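Local coordinates for EtuB protein (Clostridium kluyveri DSM 555, PDB 3IO0) that probably builds the shell of a bacterial microcompartment associated with ethanol utilisation, as a trimer of chains that each carry two tandem BMC domains, at residues A[52-58]-A[106-110]; A[14-20]-A[40-46]; A[79-83]-A[183-188]. All coordinates share one frame; numbering follows the deposited sequence.

Overall arrangement
The three contacts illustrate how a tandem-repeat shell protein is assembled, from sheet to helix layer to domain junction. Contact 2 comes first along the chain and pairs strands 15-20 and 39-45 in the first five-stranded sheet. Contact 1, whose centre is about 12 Å away, touches it and joins helices 50-61 and 93-111; strand 39-45 leads into helix 50-61. Contact 3, with its centre about 20 Å from contact 2, brings together loops 100 residues apart that belong to the two BMC repeats, and its segments alternate along the chain with those of contact 1. Asn187 of contact 3 hydrogen-bonds Ala45 of a neighbouring subunit, part of contact 2 there, so domain junction and sheet also meet within the trimer.

Contact 1. Residues A[52-58]-A[106-110]; sequences QMMAADE and QTDKY
Met54 lays its CB over the centre of the Tyr110 ring, and this CH-pi contact, with CB 3.5 Å from the centroid and almost on the normal, is the heart of the tightly packed side. The bend at chi2 holds the sulfur above the same face, 5.3 Å from the centroid, a more distant Met-aromatic contact, and the bend at chi3 turns the CE methyl back toward the hydroxyl end of the ring. Tyr110 carries its ring beside its own backbone N (chi1 -71°), which turns it toward helix 50-61. There the ring also meets Ala55, whose CB lies 4.0 Å from Tyr110 CD2. The Ala55 methyl in turn reaches Gln106 CB at 3.7 Å, where the two backbones come nearest. Farther along, the CG methylene of Gln52 brushes the CG2 methyl of Thr107; their polar ends are engaged with Val47 O and Ala103 O. In the BMC fold helices such as these lie together against an antiparallel sheet, and here segments 52-58 and 106-110 run roughly antiparallel at 137°, with Gln52 and Ala56 resting on strand 84-90. Toward solvent the apolar packing gives way to a polar network on longer chains. Glu58 OE2 accepts the Tyr110 hydroxyl at 2.7 Å, met on the anti side but somewhat out of the carboxylate plane, which stands nearly perpendicular to the ring (83°). The same oxygen forms a salt bridge with Lys109 NZ at 3.0 Å, and that ammonium group, on an exposed, bent chain, donates a further hydrogen bond to Gln106 OE1 (2.9 Å). The Gln106 side chain crosses that of Glu58 at about a right angle, its CG 3.4 Å from Glu58 OE1, while the neighbouring lysine probably helps to hold the glutamate in its ionised form.

Contact 2. Residues A[14-20]-A[40-46]; sequences DTVGLVI and IGIISAR
Leu18 and Ile42 face each other across the two strands, their CB atoms 4.0 Å apart in a hydrogen-bonded antiparallel pair. Both set the next carbon the same way, Leu18 CG (chi1 -60°) and Ile42 CG1 (chi1 -61°) lying beside their own backbone N, and the extended Ile42 chain brings CD1 alongside Leu18 CB. Val16 opposite Ser44 and Ile20 opposite Ile40 complete this face; the end of Ile40 swings off toward Val23 and Leu33. Ile20 and Ile40 approach through their CB atoms, at 4.3 Å, and their backbones are joined by two hydrogen bonds. The other face is filled differently, since Gly17 and Gly41 contribute no side chain to it. Ile43, bent at chi2 (-66°), brings its CD1 to 4.3 Å from Gly17 CA, while its CG2 methyl lies alongside Thr15 OG1. Thr15 CB packs on the Ala45 methyl. At the end of the ladder the aliphatic stems of Asp14 and Arg46 cross, and their charged ends part: Asp14 bridges to Lys77 and Arg46 to Asp75. Paired backbone bonds also link Val16 with Ser44 and Leu18 with Ile42, such as Leu18 N to Ile42 O at 3.0 Å and Ile42 N to Leu18 O at 2.8 Å. The face of Val19 and Ile43 rests on helix 93-111, whereas Leu18 and Ser44 meet Gly155 of the second subunit, with Ser44 OG bonded to its N. Such a two-sided antiparallel ladder, one face under helices and the other turned partly to a neighbouring subunit, belongs to the sheet of the circularly permuted BMC fold.

Contact 3. Residues A[79-83]-A[183-188]; sequences GAGHG and LSYTNE
Ala80 makes the first link to the opposite loop: its carbonyl O accepts the backbone N-H of Asn187 at 3.0 Å, and its methyl touches Asn187 CB. Asn187 is the centre of an inverse gamma turn; its ND2 bonds Asp75 and Ala45 of the third subunit, while OD1 accepts the N-H of Ala154 of its own chain. Next comes Gly81, whose backbone passes close to the Thr186 methyl; its CA lies 3.4 Å from Glu188 OE2. Then His82, with its ring set beside its own backbone N (chi1 -54°), reaches across to the opposite loop. Thr186 CG2 sits over one face of the imidazole, 3.5 Å from the centroid but displaced toward the rim, in a CH-pi contact. At the ring edge, NE2 receives the backbone N-H of Ser184 at 3.1 Å in a fairly straight bond (164°) that lies in the ring plane. The Ser184 hydroxyl itself is bonded to Leu72 O. Beside the methyl, Thr186 OG1 donates to Glu188 OE1 at 2.6 Å from above the carboxylate plane, which probably helps fix that group where it lies, oblique to the ring. These loops come from the two BMC repeats and thus tie one domain to the other within the chain. Because NE2 accepts a hydrogen bond, His82 is probably neutral, with its proton on ND1.

Contact 1. Residues A[52-58]-A[106-110]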
loop_
_atom_site.group_PDB
_atom_site.type_symbol
_atom_site.label_atom_id
_atom_site.label_comp_id
_atom_site.label_asym_id
_atom_site.label_seq_id
_atom_site.Cartn_x
_atom_site.Cartn_y
_atom_site.Cartn_z
ATOM N N GLN A 52 8.607 10.969 -13.615
ATOM C CA GLN A 52 7.511 11.783 -14.116
ATOM C C GLN A 52 7.593 13.176 -13.521
ATOM O O GLN A 52 7.339 14.160 -14.204
ATOM C CB GLN A 52 6.155 11.148 -13.803
ATOM C CG GLN A 52 5.789 9.949 -14.676
ATOM C CD GLN A 52 6.301 8.621 -14.131
ATOM O OE1 GLN A 52 7.165 8.579 -13.261
ATOM N NE2 GLN A 52 5.762 7.530 -14.649
ATOM N N MET A 53 7.960 13.254 -12.243
ATOM C CA MET A 53 8.151 14.541 -11.573
ATOM C C MET A 53 9.213 15.352 -12.315
ATOM O O MET A 53 9.002 16.533 -12.580
ATOM C CB MET A 53 8.516 14.358 -10.092
ATOM C CG MET A 53 7.424 13.705 -9.248
ATOM S SD MET A 53 7.590 13.935 -7.455
ATOM C CE MET A 53 8.700 12.607 -7.054
ATOM N N MET A 54 10.330 14.712 -12.676
ATOM C CA MET A 54 11.378 15.381 -13.451
ATOM C C MET A 54 10.784 15.983 -14.720
ATOM O O MET A 54 10.954 17.180 -14.984
ATOM C CB MET A 54 12.520 14.430 -13.819
ATOM C CG MET A 54 13.530 14.104 -12.704
ATOM S SD MET A 54 14.327 15.494 -11.864
ATOM C CE MET A 54 14.681 16.539 -13.297
ATOM N N ALA A 55 10.071 15.152 -15.485
ATOM C CA ALA A 55 9.417 15.581 -16.724
ATOM C C ALA A 55 8.408 16.709 -16.492
ATOM O O ALA A 55 8.352 17.648 -17.267
ATOM C CB ALA A 55 8.762 14.407 -17.415
ATOM N N ALA A 56 7.632 16.634 -15.418
ATOM C CA ALA A 56 6.661 17.676 -15.125
ATOM C C ALA A 56 7.326 18.982 -14.654
ATOM O O ALA A 56 6.805 20.079 -14.898
ATOM C CB ALA A 56 5.653 17.184 -14.111
ATOM N N ASP A 57 8.472 18.872 -13.980
ATOM C CA ASP A 57 9.172 20.066 -13.523
ATOM C C ASP A 57 9.726 20.810 -14.740
ATOM O O ASP A 57 9.648 22.042 -14.812
ATOM C CB ASP A 57 10.273 19.718 -12.521
ATOM C CG ASP A 57 10.666 20.906 -11.625
ATOM O OD1 ASP A 57 9.766 21.561 -11.038
ATOM O OD2 ASP A 57 11.890 21.166 -11.492
ATOM N N GLU A 58 10.246 20.056 -15.712
ATOM C CA GLU A 58 10.659 20.616 -16.998
ATOM C C GLU A 58 9.471 21.362 -17.646
ATOM O O GLU A 58 9.632 22.451 -18.210
ATOM C CB GLU A 58 11.177 19.502 -17.912
ATOM C CG GLU A 58 12.389 19.882 -18.775
ATOM C CD GLU A 58 12.903 18.709 -19.656
ATOM O OE1 GLU A 58 12.961 18.872 -20.898
ATOM O OE2 GLU A 58 13.250 17.621 -19.128
ATOM N N GLN A 106 9.100 13.970 -22.175
ATOM C CA GLN A 106 10.304 13.845 -21.357
ATOM C C GLN A 106 10.315 12.647 -20.408
ATOM O O GLN A 106 11.366 12.275 -19.876
ATOM C CB GLN A 106 10.543 15.134 -20.565
ATOM C CG GLN A 106 10.749 16.381 -21.421
ATOM C CD GLN A 106 11.778 16.168 -22.517
ATOM O OE1 GLN A 106 12.878 15.642 -22.271
ATOM N NE2 GLN A 106 11.424 16.562 -23.744
ATOM N N THR A 107 9.155 12.043 -20.201
ATOM C CA THR A 107 9.039 10.970 -19.230
ATOM C C THR A 107 10.012 9.828 -19.494
ATOM O O THR A 107 10.815 9.485 -18.626
ATOM C CB THR A 107 7.577 10.478 -19.107
ATOM O OG1 THR A 107 6.819 11.470 -18.416
ATOM C CG2 THR A 107 7.480 9.186 -18.319
ATOM N N ASP A 108 9.971 9.267 -20.699
ATOM C CA ASP A 108 10.775 8.087 -21.014
ATOM C C ASP A 108 12.254 8.365 -20.891
ATOM O O ASP A 108 13.022 7.470 -20.514
ATOM C CB ASP A 108 10.456 7.574 -22.403
ATOM C CG ASP A 108 9.070 7.017 -22.494
ATOM O OD1 ASP A 108 8.852 5.905 -21.986
ATOM O OD2 ASP A 108 8.189 7.696 -23.061
ATOM N N LYS A 109 12.647 9.599 -21.207
ATOM C CA LYS A 109 14.017 10.049 -21.016
ATOM C C LYS A 109 14.439 9.780 -19.583
ATOM O O LYS A 109 15.491 9.176 -19.343
ATOM C CB LYS A 109 14.142 11.538 -21.353
ATOM C CG LYS A 109 15.349 12.265 -20.768
ATOM C CD LYS A 109 15.645 13.509 -21.585
ATOM C CE LYS A 109 16.164 14.674 -20.739
ATOM N NZ LYS A 109 15.073 15.654 -20.397
ATOM N N TYR A 110 13.596 10.200 -18.639
ATOM C CA TYR A 110 13.919 10.099 -17.219
ATOM C C TYR A 110 13.812 8.704 -16.625
ATOM O O TYR A 110 14.597 8.341 -15.754
ATOM C CB TYR A 110 13.090 11.087 -16.423
ATOM C CG TYR A 110 13.537 12.494 -16.669
ATOM C CD1 TYR A 110 14.833 12.889 -16.353
ATOM C CD2 TYR A 110 12.679 13.431 -17.230
ATOM C CE1 TYR A 110 15.259 14.177 -16.582
ATOM C CE2 TYR A 110 13.096 14.728 -17.462
ATOM C CZ TYR A 110 14.387 15.092 -17.134
ATOM O OH TYR A 110 14.815 16.374 -17.350
#

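Contact 2. Residues A[14-20]-A[40-46]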
loop_
_atom_site.group_PDB
_atom_site.type_symbol
_atom_site.label_atom_id
_atom_site.label_comp_id
_atom_site.label_asym_id
_atom_site.label_seq_id
_atom_site.Cartn_x
_atom_site.Cartn_y
_atom_site.Cartn_z
ATOM N N ASP A 14 3.071 3.195 -16.719
ATOM C CA ASP A 14 1.831 3.282 -17.484
ATOM C C ASP A 14 1.332 4.691 -17.365
ATOM O O ASP A 14 0.410 4.972 -16.605
ATOM C CB ASP A 14 0.790 2.220 -17.098
ATOM C CG ASP A 14 1.115 0.843 -17.666
ATOM O OD1 ASP A 14 1.875 0.746 -18.649
ATOM O OD2 ASP A 14 0.612 -0.156 -17.127
ATOM N N THR A 15 1.976 5.600 -18.082
ATOM C CA THR A 15 1.623 6.990 -17.887
ATOM C C THR A 15 0.698 7.544 -18.957
ATOM O O THR A 15 0.876 7.245 -20.134
ATOM C CB THR A 15 2.835 7.913 -17.512
ATOM O OG1 THR A 15 2.710 9.173 -18.173
ATOM C CG2 THR A 15 4.138 7.304 -17.859
ATOM N N VAL A 16 -0.310 8.302 -18.521
ATOM C CA VAL A 16 -1.157 9.092 -19.414
ATOM C C VAL A 16 -1.031 10.571 -19.167
ATOM O O VAL A 16 -0.804 11.010 -18.032
ATOM C CB VAL A 16 -2.662 8.839 -19.250
ATOM C CG1 VAL A 16 -3.226 8.235 -20.499
ATOM C CG2 VAL A 16 -2.972 8.054 -17.997
ATOM N N GLY A 17 -1.220 11.329 -20.241
ATOM C CA GLY A 17 -1.398 12.760 -20.172
ATOM C C GLY A 17 -2.846 13.056 -20.472
ATOM O O GLY A 17 -3.392 12.566 -21.454
ATOM N N LEU A 18 -3.475 13.841 -19.610
ATOM C CA LEU A 18 -4.872 14.197 -19.769
ATOM C C LEU A 18 -5.037 15.678 -19.550
ATOM O O LEU A 18 -4.216 16.316 -18.883
ATOM C CB LEU A 18 -5.737 13.446 -18.763
ATOM C CG LEU A 18 -5.700 11.925 -18.829
ATOM C CD1 LEU A 18 -6.265 11.340 -17.562
ATOM C CD2 LEU A 18 -6.470 11.443 -20.034
ATOM N N VAL A 19 -6.106 16.225 -20.105
ATOM C CA VAL A 19 -6.413 17.632 -19.944
ATOM C C VAL A 19 -7.905 17.764 -19.692
ATOM O O VAL A 19 -8.686 17.120 -20.375
ATOM C CB VAL A 19 -6.005 18.403 -21.205
ATOM C CG1 VAL A 19 -6.745 19.688 -21.302
ATOM C CG2 VAL A 19 -4.520 18.676 -21.179
ATOM N N ILE A 20 -8.309 18.551 -18.699
ATOM C CA ILE A 20 -9.723 18.891 -18.567
ATOM C C ILE A 20 -9.896 20.391 -18.730
ATOM O O ILE A 20 -9.253 21.180 -18.042
ATOM C CB ILE A 20 -10.363 18.386 -17.254
ATOM C CG1 ILE A 20 -10.411 16.856 -17.248
ATOM C CG2 ILE A 20 -11.776 18.988 -17.063
ATOM C CD1 ILE A 20 -10.978 16.231 -15.973
ATOM N N ILE A 40 -7.145 21.910 -16.255
ATOM C CA ILE A 40 -6.343 20.937 -15.550
ATOM C C ILE A 40 -5.478 20.158 -16.532
ATOM O O ILE A 40 -5.904 19.836 -17.647
ATOM C CB ILE A 40 -7.299 20.033 -14.664
ATOM C CG1 ILE A 40 -7.476 20.653 -13.288
ATOM C CG2 ILE A 40 -6.847 18.604 -14.481
ATOM C CD1 ILE A 40 -6.327 21.540 -12.872
ATOM N N GLY A 41 -4.245 19.900 -16.123
ATOM C CA GLY A 41 -3.366 19.002 -16.853
ATOM C C GLY A 41 -2.951 17.880 -15.920
ATOM O O GLY A 41 -2.565 18.132 -14.775
ATOM N N ILE A 42 -3.037 16.641 -16.397
ATOM C CA ILE A 42 -2.765 15.485 -15.553
ATOM C C ILE A 42 -1.641 14.623 -16.105
ATOM O O ILE A 42 -1.605 14.318 -17.295
ATOM C CB ILE A 42 -4.030 14.609 -15.377
ATOM C CG1 ILE A 42 -5.144 15.404 -14.693
ATOM C CG2 ILE A 42 -3.698 13.319 -14.603
ATOM C CD1 ILE A 42 -6.531 14.858 -14.920
ATOM N N ILE A 43 -0.715 14.246 -15.230
ATOM C CA ILE A 43 0.225 13.169 -15.518
ATOM C C ILE A 43 -0.045 12.107 -14.472
ATOM O O ILE A 43 0.067 12.372 -13.277
ATOM C CB ILE A 43 1.710 13.623 -15.477
ATOM C CG1 ILE A 43 1.954 14.808 -16.416
ATOM C CG2 ILE A 43 2.626 12.480 -15.858
ATOM C CD1 ILE A 43 1.788 14.476 -17.893
ATOM N N SER A 44 -0.430 10.922 -14.930
ATOM C CA SER A 44 -0.788 9.825 -14.045
ATOM C C SER A 44 -0.090 8.562 -14.529
ATOM O O SER A 44 -0.106 8.285 -15.725
ATOM C CB SER A 44 -2.309 9.629 -14.051
ATOM O OG SER A 44 -2.734 8.773 -12.996
ATOM N N ALA A 45 0.522 7.800 -13.623
ATOM C CA ALA A 45 1.234 6.581 -14.020
ATOM C C ALA A 45 1.207 5.475 -12.983
ATOM O O ALA A 45 1.074 5.733 -11.775
ATOM C CB ALA A 45 2.663 6.891 -14.377
ATOM N N ARG A 46 1.354 4.243 -13.463
ATOM C CA ARG A 46 1.363 3.089 -12.585
ATOM C C ARG A 46 2.748 2.895 -12.007
ATOM O O ARG A 46 2.883 2.534 -10.844
ATOM C CB ARG A 46 0.930 1.824 -13.330
ATOM C CG ARG A 46 -0.464 1.896 -13.971
ATOM C CD ARG A 46 -1.588 1.975 -12.945
ATOM N NE ARG A 46 -1.467 0.953 -11.901
ATOM C CZ ARG A 46 -1.688 -0.345 -12.070
ATOM N NH1 ARG A 46 -2.045 -0.821 -13.256
ATOM N NH2 ARG A 46 -1.544 -1.171 -11.044
#

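Contact 3. Residues A[79-83]-A[183-188]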
loop_
_atom_site.group_PDB
_atom_site.type_symbol
_atom_site.label_atom_id
_atom_site.label_comp_id
_atom_site.label_asym_id
_atom_site.label_seq_id
_atom_site.Cartn_x
_atom_site.Cartn_y
_atom_site.Cartn_z
ATOM N N GLY A 79 5.373 -4.726 -6.105
ATOM C CA GLY A 79 5.689 -3.445 -5.425
ATOM C C GLY A 79 6.803 -2.937 -6.291
ATOM O O GLY A 79 6.742 -3.189 -7.476
ATOM N N ALA A 80 7.824 -2.253 -5.768
ATOM C CA ALA A 80 7.979 -1.857 -4.374
ATOM C C ALA A 80 7.916 -0.322 -4.158
ATOM O O ALA A 80 8.140 0.143 -3.039
ATOM C CB ALA A 80 9.308 -2.398 -3.846
ATOM N N GLY A 81 7.619 0.447 -5.214
ATOM C CA GLY A 81 7.603 1.918 -5.173
ATOM C C GLY A 81 6.246 2.586 -5.348
ATOM O O GLY A 81 5.193 1.994 -5.071
ATOM N N HIS A 82 6.281 3.841 -5.775
ATOM C CA HIS A 82 5.092 4.608 -6.163
ATOM C C HIS A 82 4.965 4.481 -7.710
ATOM O O HIS A 82 5.952 4.096 -8.339
ATOM C CB HIS A 82 5.332 6.049 -5.743
ATOM C CG HIS A 82 5.701 6.219 -4.296
ATOM N ND1 HIS A 82 6.993 6.460 -3.879
ATOM C CD2 HIS A 82 4.942 6.227 -3.171
ATOM C CE1 HIS A 82 7.016 6.599 -2.564
ATOM N NE2 HIS A 82 5.784 6.460 -2.110
ATOM N N GLY A 83 3.855 4.804 -8.390
ATOM C CA GLY A 83 2.711 5.576 -7.956
ATOM C C GLY A 83 2.889 7.053 -8.295
ATOM O O GLY A 83 3.558 7.770 -7.542
ATOM N N LEU A 183 6.761 8.537 2.696
ATOM C CA LEU A 183 6.516 7.617 1.586
ATOM C C LEU A 183 5.240 6.829 1.816
ATOM O O LEU A 183 4.868 6.568 2.955
ATOM C CB LEU A 183 7.682 6.634 1.415
ATOM C CG LEU A 183 9.139 7.098 1.500
ATOM C CD1 LEU A 183 10.021 5.891 1.285
ATOM C CD2 LEU A 183 9.477 8.206 0.508
ATOM N N SER A 184 4.589 6.425 0.737
ATOM C CA SER A 184 3.340 5.696 0.833
ATOM C C SER A 184 3.522 4.215 1.130
ATOM O O SER A 184 2.985 3.369 0.409
ATOM C CB SER A 184 2.552 5.859 -0.460
ATOM O OG SER A 184 2.271 7.222 -0.687
ATOM N N TYR A 185 4.262 3.901 2.196
ATOM C CA TYR A 185 4.523 2.509 2.591
ATOM C C TYR A 185 5.223 1.687 1.511
ATOM O O TYR A 185 4.882 0.522 1.280
ATOM C CB TYR A 185 3.231 1.780 2.959
ATOM C CG TYR A 185 2.402 2.398 4.041
ATOM C CD1 TYR A 185 2.978 3.155 5.051
ATOM C CD2 TYR A 185 1.032 2.179 4.082
ATOM C CE1 TYR A 185 2.211 3.710 6.055
ATOM C CE2 TYR A 185 0.257 2.726 5.091
ATOM C CZ TYR A 185 0.854 3.493 6.064
ATOM O OH TYR A 185 0.084 4.029 7.053
ATOM N N THR A 186 6.189 2.298 0.842
ATOM C CA THR A 186 6.969 1.607 -0.172
ATOM C C THR A 186 8.137 0.924 0.526
ATOM O O THR A 186 8.481 1.272 1.655
ATOM C CB THR A 186 7.442 2.590 -1.261
ATOM O OG1 THR A 186 8.158 3.672 -0.662
ATOM C CG2 THR A 186 6.242 3.162 -2.001
ATOM N N ASN A 187 8.738 -0.069 -0.107
ATOM C CA ASN A 187 9.897 -0.691 0.516
ATOM C C ASN A 187 11.182 0.025 0.092
ATOM O O ASN A 187 12.079 -0.580 -0.492
ATOM C CB ASN A 187 9.950 -2.187 0.220
ATOM C CG ASN A 187 10.757 -2.955 1.249
ATOM O OD1 ASN A 187 11.735 -2.445 1.806
ATOM N ND2 ASN A 187 10.359 -4.194 1.502
ATOM N N GLU A 188 11.257 1.316 0.401
ATOM C CA GLU A 188 12.367 2.153 -0.034
ATOM C C GLU A 188 12.896 3.029 1.086
ATOM O O GLU A 188 12.165 3.371 2.021
ATOM C CB GLU A 188 11.914 3.090 -1.151
ATOM C CG GLU A 188 11.344 2.443 -2.397
ATOM C CD GLU A 188 10.525 3.428 -3.211
ATOM O OE1 GLU A 188 9.825 4.266 -2.600
ATOM O OE2 GLU A 188 10.576 3.376 -4.459
#